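Local coordinates for fructooligosaccharide ABC transporter substrate-binding protein FusA (PDB 5G5Y) that binds kestose, nystose and longer fructooligosaccharides, with a preference for the longer chains, and serves their import by the FusABC-MsmK ABC transporter, at residues L5-A10 and A323-A328; L25-K30 and W340-D345; T39-D44 and N50-S55; S314-K317 and L321-K324. All blocks are in the same frame, centred on the assembly; numbering follows the deposited sequence.

Contact 1. Residues L5-A10 and A323-A328; sequences LKFMTA and AKWIDA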
loop_
_atom_site.group_PDB
_atom_site.type_symbol
_atom_site.label_atom_id
_atom_site.label_comp_id
_atom_site.label_asym_id
_atom_site.label_seq_id
_atom_site.Cartn_x
_atom_site.Cartn_y
_atom_site.Cartn_z
ATOM N N LEU A 5 22.357 -17.591 16.982
ATOM C CA LEU A 5 22.604 -16.380 16.204
ATOM C C LEU A 5 22.021 -15.192 16.961
ATOM O O LEU A 5 21.023 -15.318 17.671
ATOM C CB LEU A 5 21.925 -16.486 14.846
ATOM C CG LEU A 5 22.421 -17.527 13.851
ATOM C CD1 LEU A 5 21.432 -17.674 12.721
ATOM C CD2 LEU A 5 23.816 -17.160 13.343
ATOM N N LYS A 6 22.614 -14.033 16.776
ATOM C CA LYS A 6 22.107 -12.801 17.409
ATOM C C LYS A 6 21.433 -11.936 16.349
ATOM O O LYS A 6 22.093 -11.497 15.417
ATOM C CB LYS A 6 23.227 -11.963 18.021
ATOM C CG LYS A 6 23.875 -12.589 19.234
ATOM C CD LYS A 6 25.065 -11.766 19.746
ATOM C CE LYS A 6 24.716 -10.333 20.168
ATOM N NZ LYS A 6 23.658 -10.215 21.221
ATOM N N PHE A 7 20.143 -11.688 16.526
ATOM C CA PHE A 7 19.357 -10.878 15.599
ATOM C C PHE A 7 18.822 -9.650 16.329
ATOM O O PHE A 7 18.219 -9.785 17.393
ATOM C CB PHE A 7 18.128 -11.642 15.074
ATOM C CG PHE A 7 18.429 -12.776 14.116
ATOM C CD1 PHE A 7 19.673 -12.947 13.518
ATOM C CD2 PHE A 7 17.394 -13.621 13.715
ATOM C CE1 PHE A 7 19.902 -13.985 12.619
ATOM C CE2 PHE A 7 17.628 -14.662 12.835
ATOM C CZ PHE A 7 18.885 -14.833 12.272
ATOM N N MET A 8 18.970 -8.477 15.707
ATOM C CA MET A 8 18.197 -7.288 16.112
ATOM C C MET A 8 16.834 -7.396 15.443
ATOM O O MET A 8 16.738 -7.874 14.293
ATOM C CB MET A 8 18.888 -6.021 15.668
ATOM C CG MET A 8 18.226 -4.713 16.134
ATOM S SD MET A 8 18.797 -3.299 15.188
ATOM C CE MET A 8 20.551 -3.358 15.377
ATOM N N THR A 9 15.779 -6.998 16.139
ATOM C CA THR A 9 14.445 -7.025 15.566
ATOM C C THR A 9 13.587 -5.851 16.028
ATOM O O THR A 9 13.939 -5.155 16.973
ATOM C CB THR A 9 13.742 -8.382 15.843
ATOM O OG1 THR A 9 12.562 -8.502 15.038
ATOM C CG2 THR A 9 13.385 -8.574 17.313
ATOM N N ALA A 10 12.483 -5.671 15.323
ATOM C CA ALA A 10 11.470 -4.704 15.638
ATOM C C ALA A 10 10.166 -5.466 15.913
ATOM O O ALA A 10 9.768 -6.384 15.173
ATOM C CB ALA A 10 11.279 -3.753 14.464
ATOM N N ALA A 323 21.362 -18.142 6.248
ATOM C CA ALA A 323 20.575 -18.259 5.012
ATOM C C ALA A 323 19.514 -19.346 5.109
ATOM O O ALA A 323 18.393 -19.147 4.668
ATOM C CB ALA A 323 21.470 -18.508 3.808
ATOM N N LYS A 324 19.872 -20.487 5.703
ATOM C CA LYS A 324 18.922 -21.548 5.958
ATOM C C LYS A 324 17.826 -21.198 6.946
ATOM O O LYS A 324 16.676 -21.596 6.751
ATOM C CB LYS A 324 19.661 -22.864 6.346
ATOM C CG LYS A 324 20.416 -23.405 5.145
ATOM C CD LYS A 324 21.251 -24.676 5.427
ATOM C CE LYS A 324 21.781 -25.186 4.090
ATOM N NZ LYS A 324 22.639 -26.389 4.307
ATOM N N TRP A 325 18.157 -20.468 8.002
ATOM C CA TRP A 325 17.168 -19.966 8.941
ATOM C C TRP A 325 16.219 -19.009 8.195
ATOM O O TRP A 325 14.991 -19.123 8.316
ATOM C CB TRP A 325 17.842 -19.233 10.119
ATOM C CG TRP A 325 16.901 -18.883 11.191
ATOM C CD1 TRP A 325 16.639 -19.611 12.298
ATOM C CD2 TRP A 325 16.041 -17.717 11.258
ATOM N NE1 TRP A 325 15.684 -18.991 13.063
ATOM C CE2 TRP A 325 15.283 -17.838 12.439
ATOM C CE3 TRP A 325 15.814 -16.620 10.418
ATOM C CZ2 TRP A 325 14.335 -16.879 12.830
ATOM C CZ3 TRP A 325 14.857 -15.672 10.793
ATOM C CH2 TRP A 325 14.149 -15.794 12.002
ATOM N N ILE A 326 16.775 -18.116 7.403
ATOM C CA ILE A 326 15.923 -17.161 6.632
ATOM C C ILE A 326 15.055 -17.951 5.645
ATOM O O ILE A 326 13.824 -17.699 5.504
ATOM C CB ILE A 326 16.746 -16.089 5.901
ATOM C CG1 ILE A 326 17.455 -15.197 6.910
ATOM C CG2 ILE A 326 15.836 -15.194 5.015
ATOM C CD1 ILE A 326 18.570 -14.345 6.350
ATOM N N ASP A 327 15.641 -18.940 4.973
ATOM C CA ASP A 327 14.827 -19.726 4.035
ATOM C C ASP A 327 13.619 -20.472 4.658
ATOM O O ASP A 327 12.562 -20.581 4.000
ATOM C CB ASP A 327 15.666 -20.646 3.179
ATOM C CG ASP A 327 14.954 -21.027 1.912
ATOM O OD1 ASP A 327 14.517 -20.099 1.171
ATOM O OD2 ASP A 327 14.782 -22.245 1.702
ATOM N N ALA A 328 13.721 -20.882 5.928
ATOM C CA ALA A 328 12.618 -21.535 6.616
ATOM C C ALA A 328 11.427 -20.545 6.729
ATOM O O ALA A 328 10.274 -20.970 6.762
ATOM C CB ALA A 328 13.082 -22.022 7.959
#
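Phe7, on strand 3-10, meets Trp325, on helix 319-329, through an edge-to-face (T-shaped) pair of rings. Followed outward from its CB, the phenylalanine crosses the gap between sheet and helix. CB leaves the strand toward the helix, and chi1 of -71° sets CG beside the backbone N, from where the ring extends to the indole. Only its far end touches: CE2 stands 3.5 Å above the plane of the Trp325 ring and lies within 4.0 Å of all six atoms of the six-membered ring, with Trp325 CZ3 3.6 Å from Phe7 CE2. Phe7 CZ, beside it, reaches Trp325 CE3 at 4.0 Å. The centroids of the phenyl and of the six-membered ring of Trp325 lie 4.9 Å apart with planes at 76°, so the C-H edge of the phenylalanine faces the pi cloud of the indole. A broad indole suits the helix because it offers a wide face, while a slim phenyl can enter end-first. Met310 of strand 310-312 touches both rings, and Ile36 packs on Phe7 from the neighbouring strand. A helix sealed onto a mixed, mostly parallel sheet by buried aromatics is the layered alpha/beta architecture of this lobe of a type II solute-binding protein.

Contact 2. Residues L25-K30 and W340-D345; sequences LQRLEK and WGTYGD. With ZN (zinc ion), chain F; GOL (glycerol), chain N.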
loop_
_atom_site.group_PDB
_atom_site.type_symbol
_atom_site.label_atom_id
_atom_site.label_comp_id
_atom_site.label_asym_id
_atom_site.label_seq_id
_atom_site.Cartn_x
_atom_site.Cartn_y
_atom_site.Cartn_z
ATOM N N LEU A 25 8.017 -18.578 17.386
ATOM C CA LEU A 25 9.463 -18.719 17.477
ATOM C C LEU A 25 9.906 -19.933 18.327
ATOM O O LEU A 25 10.991 -20.465 18.133
ATOM C CB LEU A 25 10.074 -17.430 17.971
ATOM C CG LEU A 25 9.840 -16.312 16.941
ATOM C CD1 LEU A 25 10.222 -14.991 17.557
ATOM C CD2 LEU A 25 10.650 -16.562 15.669
ATOM N N GLN A 26 9.062 -20.330 19.269
ATOM C CA GLN A 26 9.250 -21.572 20.065
ATOM C C GLN A 26 9.214 -22.802 19.189
ATOM O O GLN A 26 10.127 -23.636 19.244
ATOM C CB GLN A 26 8.153 -21.670 21.135
ATOM C CG GLN A 26 8.428 -20.704 22.255
ATOM C CD GLN A 26 7.250 -20.464 23.171
ATOM O OE1 GLN A 26 6.220 -21.122 23.084
ATOM N NE2 GLN A 26 7.395 -19.497 24.045
ATOM N N ARG A 27 8.201 -22.871 18.317
ATOM C CA ARG A 27 8.118 -23.945 17.336
ATOM C C ARG A 27 9.256 -23.899 16.330
ATOM O O ARG A 27 9.820 -24.938 15.982
ATOM C CB ARG A 27 6.782 -23.915 16.576
ATOM C CG ARG A 27 5.582 -24.187 17.455
ATOM C CD ARG A 27 4.380 -24.520 16.606
ATOM N NE ARG A 27 3.149 -24.688 17.392
ATOM C CZ ARG A 27 2.060 -23.940 17.310
ATOM N NH1 ARG A 27 1.973 -22.883 16.483
ATOM N NH2 ARG A 27 1.016 -24.259 18.077
ATOM N N LEU A 28 9.573 -22.699 15.835
ATOM C CA LEU A 28 10.670 -22.549 14.919
ATOM C C LEU A 28 12.006 -23.056 15.453
ATOM O O LEU A 28 12.747 -23.704 14.717
ATOM C CB LEU A 28 10.838 -21.112 14.492
ATOM C CG LEU A 28 11.816 -20.882 13.355
ATOM C CD1 LEU A 28 11.194 -21.383 12.014
ATOM C CD2 LEU A 28 12.138 -19.407 13.323
ATOM N N GLU A 29 12.340 -22.734 16.703
ATOM C CA GLU A 29 13.596 -23.194 17.271
ATOM C C GLU A 29 13.633 -24.715 17.328
ATOM O O GLU A 29 14.675 -25.287 17.088
ATOM C CB GLU A 29 13.864 -22.594 18.659
ATOM C CG GLU A 29 15.150 -23.101 19.280
ATOM C CD GLU A 29 15.560 -22.362 20.528
ATOM O OE1 GLU A 29 15.056 -21.236 20.792
ATOM O OE2 GLU A 29 16.451 -22.935 21.225
ATOM N N LYS A 30 12.518 -25.358 17.644
ATOM C CA LYS A 30 12.485 -26.819 17.652
ATOM C C LYS A 30 12.792 -27.378 16.277
ATOM O O LYS A 30 13.476 -28.387 16.164
ATOM C CB LYS A 30 11.136 -27.362 18.117
ATOM C CG LYS A 30 10.944 -27.363 19.613
ATOM C CD LYS A 30 9.488 -27.663 19.943
ATOM C CE LYS A 30 9.277 -27.995 21.416
ATOM N NZ LYS A 30 9.548 -26.814 22.271
ATOM N N TRP A 340 0.792 -13.098 9.870
ATOM C CA TRP A 340 -0.559 -12.901 10.404
ATOM C C TRP A 340 -0.870 -13.455 11.800
ATOM O O TRP A 340 -1.846 -12.998 12.409
ATOM C CB TRP A 340 -1.607 -13.432 9.410
ATOM C CG TRP A 340 -1.920 -12.537 8.266
ATOM C CD1 TRP A 340 -2.086 -11.164 8.303
ATOM C CD2 TRP A 340 -2.194 -12.929 6.916
ATOM N NE1 TRP A 340 -2.406 -10.682 7.034
ATOM C CE2 TRP A 340 -2.491 -11.740 6.171
ATOM C CE3 TRP A 340 -2.195 -14.148 6.247
ATOM C CZ2 TRP A 340 -2.750 -11.758 4.794
ATOM C CZ3 TRP A 340 -2.497 -14.156 4.875
ATOM C CH2 TRP A 340 -2.765 -12.972 4.178
ATOM N N GLY A 341 -0.128 -14.465 12.262
ATOM C CA GLY A 341 -0.395 -15.098 13.552
ATOM C C GLY A 341 -0.286 -16.594 13.501
ATOM O O GLY A 341 0.243 -17.147 12.546
ATOM N N THR A 342 -0.793 -17.280 14.520
ATOM C CA THR A 342 -0.610 -18.716 14.560
ATOM C C THR A 342 -1.854 -19.471 15.091
ATOM O O THR A 342 -2.920 -18.904 15.205
ATOM C CB THR A 342 0.717 -19.054 15.288
ATOM O OG1 THR A 342 1.031 -20.440 15.117
ATOM C CG2 THR A 342 0.647 -18.690 16.793
ATOM N N TYR A 343 -1.670 -20.757 15.347
ATOM C CA TYR A 343 -2.716 -21.688 15.739
ATOM C C TYR A 343 -2.234 -22.451 16.968
ATOM O O TYR A 343 -1.023 -22.500 17.247
ATOM C CB TYR A 343 -2.931 -22.727 14.614
ATOM C CG TYR A 343 -1.715 -23.609 14.399
ATOM C CD1 TYR A 343 -0.679 -23.204 13.546
ATOM C CD2 TYR A 343 -1.541 -24.802 15.133
ATOM C CE1 TYR A 343 0.469 -23.968 13.397
ATOM C CE2 TYR A 343 -0.404 -25.581 14.974
ATOM C CZ TYR A 343 0.600 -25.147 14.107
ATOM O OH TYR A 343 1.724 -25.890 13.946
ATOM N N GLY A 344 -3.188 -23.082 17.660
ATOM C CA GLY A 344 -2.892 -24.117 18.662
ATOM C C GLY A 344 -2.464 -23.646 20.042
ATOM O O GLY A 344 -2.086 -24.478 20.872
ATOM N N ASP A 345 -2.511 -22.348 20.322
ATOM C CA ASP A 345 -2.184 -21.863 21.667
ATOM C C ASP A 345 -3.371 -22.095 22.613
ATOM O O ASP A 345 -4.487 -21.653 22.334
ATOM C CB ASP A 345 -1.820 -20.379 21.670
ATOM C CG ASP A 345 -0.956 -19.971 22.896
ATOM O OD1 ASP A 345 -0.805 -20.773 23.857
ATOM O OD2 ASP A 345 -0.426 -18.841 22.896
HETATM ZN ZN ZN F . 16.798 -21.787 22.840
HETATM C C1 GOL N . 4.261 -18.428 25.808
HETATM O O1 GOL N . 5.458 -19.190 25.892
HETATM C C2 GOL N . 3.293 -19.115 24.845
HETATM O O2 GOL N . 3.935 -19.983 23.897
HETATM C C3 GOL N . 2.475 -18.072 24.103
HETATM O O3 GOL N . 1.195 -18.098 24.744
#
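Arg27 sends CG anti to its own carbonyl carbon (chi1 -65°) and then runs extended from CG to NE, which carries its guanidinium from helix 23-32 across to Tyr343. The tyrosine takes the less common first torsion, CG between backbone N and carbonyl carbon (chi1 65°), and this turns its ring back over the arginine. The helix is the connection of a beta-alpha-beta crossover between strands 3-10 and 34-41; its partner is the loop after helix 332-340. Trp340, the last residue of that helix, binds substrate. Guanidinium and ring lie almost parallel, planes 7° apart and centres 4.0 Å apart, a stacked cation-pi pair in which Arg27 NH1 sits 3.6 Å from Tyr343 CZ. At its edge the same guanidinium grips the backbone end-on: NH2 reaches Tyr343 O at 2.8 Å, and NH1 reaches that oxygen at 3.1 Å along a more bent path. One residue is thus held by face and by carbonyl together, a double use for which arginine, flat and rich in N-H groups, is well suited. Thr342 OG1 also lies in the guanidinium plane, 3.0 Å from Arg27 NH1, and is hydrogen-bonded to Gln337 of the preceding helix. Gly344, with positive phi and no side chain, lets Arg27 NH2 pass 4.0 Å from its CA. Farther along the helix, Glu29 OE2 and His35 bind a zinc ion. A glycerol, probably from the crystallisation liquor, spans the two segments: Gln26 holds its O1 and O2, while its O3 donates to Asp345 OD2 at 2.6 Å.

Contact 3. Residues T39-D44 and N50-S55; sequences TNYQSD and NLDISS. With ZN (zinc ion), chain I.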
loop_
_atom_site.group_PDB
_atom_site.type_symbol
_atom_site.label_atom_id
_atom_site.label_comp_id
_atom_site.label_asym_id
_atom_site.label_seq_id
_atom_site.Cartn_x
_atom_site.Cartn_y
_atom_site.Cartn_z
ATOM N N THR A 39 17.749 -8.904 20.053
ATOM C CA THR A 39 17.803 -7.521 20.531
ATOM C C THR A 39 16.539 -6.918 19.987
ATOM O O THR A 39 16.465 -6.621 18.778
ATOM C CB THR A 39 19.062 -6.771 20.028
ATOM O OG1 THR A 39 20.226 -7.400 20.544
ATOM C CG2 THR A 39 19.070 -5.304 20.478
ATOM N N ASN A 40 15.533 -6.761 20.849
ATOM C CA ASN A 40 14.209 -6.420 20.422
ATOM C C ASN A 40 13.852 -4.978 20.754
ATOM O O ASN A 40 13.604 -4.664 21.932
ATOM C CB ASN A 40 13.226 -7.364 21.095
ATOM C CG ASN A 40 11.796 -7.165 20.666
ATOM O OD1 ASN A 40 11.510 -6.634 19.590
ATOM N ND2 ASN A 40 10.875 -7.613 21.500
ATOM N N TYR A 41 13.795 -4.124 19.727
ATOM C CA TYR A 41 13.407 -2.722 19.913
ATOM C C TYR A 41 11.947 -2.515 19.578
ATOM O O TYR A 41 11.518 -2.730 18.442
ATOM C CB TYR A 41 14.301 -1.815 19.100
ATOM C CG TYR A 41 15.755 -1.881 19.469
ATOM C CD1 TYR A 41 16.185 -1.843 20.814
ATOM C CD2 TYR A 41 16.735 -1.918 18.474
ATOM C CE1 TYR A 41 17.530 -1.882 21.130
ATOM C CE2 TYR A 41 18.078 -1.963 18.763
ATOM C CZ TYR A 41 18.492 -1.923 20.098
ATOM O OH TYR A 41 19.859 -1.958 20.360
ATOM N N GLN A 42 11.172 -2.113 20.580
ATOM C CA GLN A 42 9.739 -2.035 20.466
ATOM C C GLN A 42 9.231 -0.618 20.254
ATOM O O GLN A 42 8.042 -0.421 20.115
ATOM C CB GLN A 42 9.103 -2.695 21.686
ATOM C CG GLN A 42 9.422 -4.185 21.700
ATOM C CD GLN A 42 8.669 -4.971 22.727
ATOM O OE1 GLN A 42 8.930 -4.809 23.902
ATOM N NE2 GLN A 42 7.804 -5.881 22.303
ATOM N N SER A 43 10.132 0.353 20.215
ATOM C CA SER A 43 9.784 1.732 19.903
ATOM C C SER A 43 11.066 2.362 19.401
ATOM O O SER A 43 12.160 1.908 19.755
ATOM C CB SER A 43 9.274 2.460 21.166
ATOM O OG SER A 43 10.360 2.721 22.066
ATOM N N ASP A 44 10.941 3.367 18.552
ATOM C CA ASP A 44 12.084 4.081 17.981
ATOM C C ASP A 44 13.078 3.107 17.357
ATOM O O ASP A 44 14.279 3.284 17.475
ATOM C CB ASP A 44 12.792 4.930 19.077
ATOM C CG ASP A 44 13.016 6.385 18.672
ATOM O OD1 ASP A 44 12.449 6.870 17.663
ATOM O OD2 ASP A 44 13.780 7.075 19.392
ATOM N N ASN A 50 20.192 2.570 14.151
ATOM C CA ASN A 50 21.262 3.453 13.650
ATOM C C ASN A 50 22.390 3.713 14.677
ATOM O O ASN A 50 23.576 3.764 14.299
ATOM C CB ASN A 50 20.674 4.781 13.123
ATOM C CG ASN A 50 19.798 4.601 11.885
ATOM O OD1 ASN A 50 19.825 3.559 11.201
ATOM N ND2 ASN A 50 18.970 5.598 11.621
ATOM N N LEU A 51 22.043 3.815 15.966
ATOM C CA LEU A 51 23.062 3.955 17.033
ATOM C C LEU A 51 23.933 2.713 17.170
ATOM O O LEU A 51 25.153 2.810 17.347
ATOM C CB LEU A 51 22.426 4.267 18.391
ATOM C CG LEU A 51 21.983 5.707 18.582
ATOM C CD1 LEU A 51 21.120 5.813 19.814
ATOM C CD2 LEU A 51 23.175 6.644 18.653
ATOM N N ASP A 52 23.312 1.548 17.044
ATOM C CA ASP A 52 24.057 0.281 17.014
ATOM C C ASP A 52 25.029 0.177 15.848
ATOM O O ASP A 52 26.176 -0.248 16.039
ATOM C CB ASP A 52 23.080 -0.918 17.046
ATOM C CG ASP A 52 22.434 -1.075 18.383
ATOM O OD1 ASP A 52 22.885 -0.356 19.289
ATOM O OD2 ASP A 52 21.484 -1.869 18.567
ATOM N N ILE A 53 24.592 0.585 14.665
ATOM C CA ILE A 53 25.450 0.585 13.483
ATOM C C ILE A 53 26.635 1.552 13.661
ATOM O O ILE A 53 27.791 1.161 13.465
ATOM C CB ILE A 53 24.658 0.906 12.186
ATOM C CG1 ILE A 53 23.674 -0.249 11.895
ATOM C CG2 ILE A 53 25.592 1.100 10.973
ATOM C CD1 ILE A 53 22.611 0.042 10.845
ATOM N N SER A 54 26.364 2.793 14.050
ATOM C CA SER A 54 27.462 3.759 14.227
ATOM C C SER A 54 28.432 3.385 15.375
ATOM O O SER A 54 29.585 3.704 15.288
ATOM C CB SER A 54 26.925 5.182 14.364
ATOM O OG SER A 54 26.146 5.297 15.516
ATOM N N SER A 55 27.975 2.669 16.402
ATOM C CA SER A 55 28.869 2.161 17.459
ATOM C C SER A 55 29.705 0.933 17.046
ATOM O O SER A 55 30.769 0.694 17.621
ATOM C CB SER A 55 28.087 1.835 18.741
ATOM O OG SER A 55 27.612 0.497 18.744
HETATM ZN ZN ZN I . 22.088 0.169 21.140
HETATM O O HOH W 1 20.690 1.402 20.279
HETATM O O HOH W 2 23.456 -1.319 21.896
#
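The ring of Tyr41 is met by Asp52 at its edge: OD2 of the carboxylate lies close to the ring plane, beside CE2 and the hydroxyl, and the helical segment 50-55 uses neither face. The carboxylate is turned 45° against the ring, so the two do not stack. They approach from opposite directions, from the end of strand 34-41 and from helix 45-55. In both, CG is anti to the carbonyl carbon (chi1 -61° in Tyr41), which points each polar end into the gap. Tyr41 OH donates to Asp52 OD2 over 2.4 Å, so short that the exact length is doubtful. A sulfate ion, probably from the crystallisation liquor, is also hydrogen-bonded to Tyr41 OH and competes for its single proton. Met8 of strand 3-10 packs against both residues, and the helix belongs to the beta-alpha-beta crossover from strand 34-41 to strand 61-63. The phenol is long enough to span the gap, and the two oxygens of the aspartate divide the work between hydroxyl and metal. Asp52 OD1 binds a zinc ion at 2.1 Å; two waters at 2.0 and 2.2 Å from the zinc and one atom from elsewhere in the structure complete the ligands seen, away from the substrate and calcium sites. If the short contact is real, the hydroxyl would act as a second-shell group and probably steady the zinc-bound carboxylate, which the cation probably helps to keep ionised.

Contact 4. Residues S314-K317 and L321-K324; sequences SVNK and LTAK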
loop_
_atom_site.group_PDB
_atom_site.type_symbol
_atom_site.label_atom_id
_atom_site.label_comp_id
_atom_site.label_asym_id
_atom_site.label_seq_id
_atom_site.Cartn_x
_atom_site.Cartn_y
_atom_site.Cartn_z
ATOM N N SER A 314 28.120 -7.544 8.112
ATOM C CA SER A 314 29.510 -7.953 7.861
ATOM C C SER A 314 30.203 -8.702 8.999
ATOM O O SER A 314 31.317 -9.196 8.765
ATOM C CB SER A 314 30.363 -6.722 7.523
ATOM O OG SER A 314 30.377 -5.864 8.638
ATOM N N VAL A 315 29.593 -8.775 10.195
ATOM C CA VAL A 315 30.173 -9.524 11.334
ATOM C C VAL A 315 29.661 -10.939 11.464
ATOM O O VAL A 315 30.095 -11.670 12.337
ATOM C CB VAL A 315 30.033 -8.798 12.705
ATOM C CG1 VAL A 315 30.721 -7.430 12.664
ATOM C CG2 VAL A 315 28.589 -8.674 13.176
ATOM N N ASN A 316 28.717 -11.329 10.610
ATOM C CA ASN A 316 28.135 -12.641 10.673
ATOM C C ASN A 316 29.138 -13.696 10.195
ATOM O O ASN A 316 29.635 -13.585 9.086
ATOM C CB ASN A 316 26.886 -12.644 9.778
ATOM C CG ASN A 316 26.082 -13.891 9.924
ATOM O OD1 ASN A 316 26.641 -15.011 10.045
ATOM N ND2 ASN A 316 24.763 -13.734 9.917
ATOM N N LYS A 317 29.445 -14.679 11.033
ATOM C CA LYS A 317 30.425 -15.726 10.705
ATOM C C LYS A 317 29.751 -17.071 10.412
ATOM O O LYS A 317 30.418 -18.115 10.400
ATOM C CB LYS A 317 31.407 -15.935 11.882
ATOM C CG LYS A 317 32.054 -14.681 12.445
ATOM C CD LYS A 317 33.140 -14.131 11.536
ATOM C CE LYS A 317 34.515 -14.711 11.859
ATOM N NZ LYS A 317 35.599 -14.148 10.979
ATOM N N LEU A 321 24.245 -21.062 7.911
ATOM C CA LEU A 321 23.216 -21.236 8.945
ATOM C C LEU A 321 22.160 -20.117 8.834
ATOM O O LEU A 321 20.968 -20.362 8.925
ATOM C CB LEU A 321 23.844 -21.160 10.333
ATOM C CG LEU A 321 22.934 -21.557 11.501
ATOM C CD1 LEU A 321 22.557 -23.025 11.399
ATOM C CD2 LEU A 321 23.693 -21.280 12.780
ATOM N N THR A 322 22.630 -18.890 8.702
ATOM C CA THR A 322 21.724 -17.707 8.635
ATOM C C THR A 322 20.801 -17.817 7.418
ATOM O O THR A 322 19.579 -17.630 7.556
ATOM C CB THR A 322 22.544 -16.406 8.605
ATOM O OG1 THR A 322 23.314 -16.294 9.799
ATOM C CG2 THR A 322 21.675 -15.154 8.516
ATOM N N ALA A 323 21.362 -18.142 6.248
ATOM C CA ALA A 323 20.575 -18.259 5.012
ATOM C C ALA A 323 19.514 -19.346 5.109
ATOM O O ALA A 323 18.393 -19.147 4.668
ATOM C CB ALA A 323 21.470 -18.508 3.808
ATOM N N LYS A 324 19.872 -20.487 5.703
ATOM C CA LYS A 324 18.922 -21.548 5.958
ATOM C C LYS A 324 17.826 -21.198 6.946
ATOM O O LYS A 324 16.676 -21.596 6.751
ATOM C CB LYS A 324 19.661 -22.864 6.346
ATOM C CG LYS A 324 20.416 -23.405 5.145
ATOM C CD LYS A 324 21.251 -24.676 5.427
ATOM C CE LYS A 324 21.781 -25.186 4.090
ATOM N NZ LYS A 324 22.639 -26.389 4.307
#
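The entry into helix 319-329 is fastened by Asn316, in the loop after strand 310-312, and Thr322, in the first turns of the helix. With chi1 at -171°, CG of Asn316 points away from its backbone N, and the amide is swung toward the helix. Its ND2 donates to Thr322 OG1 at 2.9 Å, nearly straight (164°), with the oxygen only 8° out of the amide plane. The two side chains come from opposite directions, and the threonine methyl packs alongside, Thr322 CG2 lying 3.7 Å from Asn316 ND2. The backbones stay well separated, 8.4 Å between Asn316 CA and Thr322 CA, so between these two segments the side chains make the contact. Asn316 OD1 accepts from the backbone N of Asn318, two residues on, closing an Asx turn, while ND2 also binds the backbone O of Asp60. Thr322 OG1 is hydrogen-bonded to Asn318 O, four residues back, with the carbonyl as the acceptor; the hydroxyl can therefore give its proton there and receive one from the amide. Asparagine suits its place by offering an acceptor and a two-proton donor on one short flat group, and threonine by a hydroxyl that both gives and takes. Since both residues are buried, these bonds meet the needs of polar groups removed from solvent. Leu5 of strand 3-10 covers Thr322, and Lys324 forms a salt bridge with Glu320 on the helix surface. The motif is an Asx turn just ahead of helix 319-329, in the loop that joins it to the edge strand 310-312.

All four contacts lie in one lobe, around the mixed sheet ordered 34-41, 3-10, 61-63, 310-312. Contacts 1 and 4 share helix 319-329, their centres 8 Å apart, and Leu5 packs on Leu321 between them. Contact 2 is centred 15 Å from contact 1 and touches it where Leu28 meets Trp325. The centre of contact 3 is 16 Å from that of contact 1, linked by backbone pairing of strands 3-10 and 34-41. Along the chain, contact 3 closes long before contact 4 opens, and both fall within the span between the segments of contact 2; contacts 1 and 2 each join segments over 300 residues apart. The returning chain thus completes the lobe begun at the N-terminus, as in type II binding proteins.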